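Local coordinates for lysyl oxidase (Pichia pastoris, PDB 1W7C) that oxidises the side-chain amine of peptidyl lysine and probably other primary amines to aldehydes, using copper and a topaquinone cofactor, at the interface of chains A and B. Residues are numbered along the deposited sequence; one frame, centred on the assembly and turned at random. Chains: chain A/B, Lysyl oxidase.

The interface of chains A and B. Residues chain A 227, 229, 232, 234; chain B 520-521.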
loop_
_atom_site.group_PDB
_atom_site.type_symbol
_atom_site.label_atom_id
_atom_site.label_comp_id
_atom_site.label_asym_id
_atom_site.label_seq_id
_atom_site.Cartn_x
_atom_site.Cartn_y
_atom_site.Cartn_z
ATOM N N GLU A 227 38.282 16.336 -21.169
ATOM C CA GLU A 227 37.881 15.275 -22.073
ATOM C C GLU A 227 36.586 15.578 -22.776
ATOM O O GLU A 227 35.697 16.224 -22.206
ATOM C CB GLU A 227 37.693 13.951 -21.309
ATOM C CG GLU A 227 38.919 13.462 -20.586
ATOM C CD GLU A 227 38.657 12.252 -19.707
ATOM O OE1 GLU A 227 39.647 11.627 -19.244
ATOM O OE2 GLU A 227 37.467 11.919 -19.479
ATOM N N ILE A 229 33.861 12.863 -24.572
ATOM C CA ILE A 229 33.612 11.431 -24.564
ATOM C C ILE A 229 32.409 11.164 -25.449
ATOM O O ILE A 229 31.354 11.759 -25.256
ATOM C CB ILE A 229 33.366 10.932 -23.131
ATOM C CG1 ILE A 229 34.590 11.185 -22.246
ATOM C CG2 ILE A 229 32.942 9.463 -23.133
ATOM C CD1 ILE A 229 34.296 11.164 -20.776
ATOM N N ASN A 232 31.865 5.909 -26.140
ATOM C CA ASN A 232 32.791 5.293 -25.185
ATOM C C ASN A 232 34.284 5.491 -25.479
ATOM O O ASN A 232 35.109 4.771 -24.945
ATOM C CB ASN A 232 32.468 3.798 -25.017
ATOM C CG ASN A 232 31.170 3.574 -24.290
ATOM O OD1 ASN A 232 31.034 4.009 -23.131
ATOM N ND2 ASN A 232 30.194 2.933 -24.951
ATOM N N VAL A 234 37.477 8.392 -25.510
ATOM C CA VAL A 234 37.943 9.592 -24.831
ATOM C C VAL A 234 38.874 10.381 -25.736
ATOM O O VAL A 234 39.844 9.823 -26.265
ATOM C CB VAL A 234 38.693 9.239 -23.528
ATOM C CG1 VAL A 234 39.137 10.495 -22.798
ATOM C CG2 VAL A 234 37.807 8.363 -22.616
ATOM N N PRO B 520 35.127 2.137 -20.015
ATOM C CA PRO B 520 36.128 2.473 -21.038
ATOM C C PRO B 520 36.563 3.935 -21.010
ATOM O O PRO B 520 37.695 4.242 -21.417
ATOM C CB PRO B 520 35.414 2.131 -22.355
ATOM C CG PRO B 520 33.964 2.103 -22.034
ATOM C CD PRO B 520 33.868 1.645 -20.616
ATOM N N TRP B 521 35.703 4.806 -20.487
ATOM C CA TRP B 521 36.009 6.228 -20.417
ATOM C C TRP B 521 36.762 6.634 -19.148
ATOM O O TRP B 521 37.132 7.803 -18.994
ATOM C CB TRP B 521 34.745 7.069 -20.608
ATOM C CG TRP B 521 33.516 6.605 -19.842
ATOM C CD1 TRP B 521 32.429 5.952 -20.346
ATOM C CD2 TRP B 521 33.260 6.792 -18.446
ATOM N NE1 TRP B 521 31.505 5.738 -19.350
ATOM C CE2 TRP B 521 31.992 6.238 -18.174
ATOM C CE3 TRP B 521 33.965 7.398 -17.401
ATOM C CZ2 TRP B 521 31.441 6.231 -16.899
ATOM C CZ3 TRP B 521 33.411 7.408 -16.143
ATOM C CH2 TRP B 521 32.177 6.809 -15.897
HETATM O O HOH W 1 36.840 10.215 -17.591
HETATM O O HOH W 2 39.694 8.970 -19.206
#
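B:Trp521 meets A:Val234 and A:Ile229 with its CG lying in the crowded position between its backbone N and carbonyl carbon (chi1 44°), an arrangement in which CA and CB face the A-chain methyls while CD1 of the indole edge points to A:Asn232. A:Val234 turns CG2, anti to its own carbonyl carbon (chi1 -178°), towards the tryptophan. This pairing illustrates how a loop between two strands can dock on a neighbouring strand pair by packing, with water filling in for direct polar bonds. The methyl CG2 of A:Val234 lies 3.6 Å from CA of B:Trp521, and CG2 of A:Ile229 reaches CB of the same residue at 3.9 Å. At the turn joining strands 224-230 and 233-235, A:Asn232 approaches the indole edge in plane, its OD1 3.7 Å from CD1 of B:Trp521, with amide and ring only 11° apart. CB of A:Asn232 also packs at 3.7 Å against CG of B:Pro520.

Two waters span the gap between the carboxylate of A:Glu227 and the carbonyl of B:Trp521. Water 1 lies 2.6 Å from OE2 of A:Glu227, and water 2 takes the other oxygen, OE1, at 2.7 Å; each lies 2.8 Å from the backbone O of B:Trp521. The centre of the contact is about 27 Å from A:Asp358, the presumed catalytic base; repeated by the two-fold axis, this patch seems to contribute to docking the subunits of the dimer rather than to catalysis.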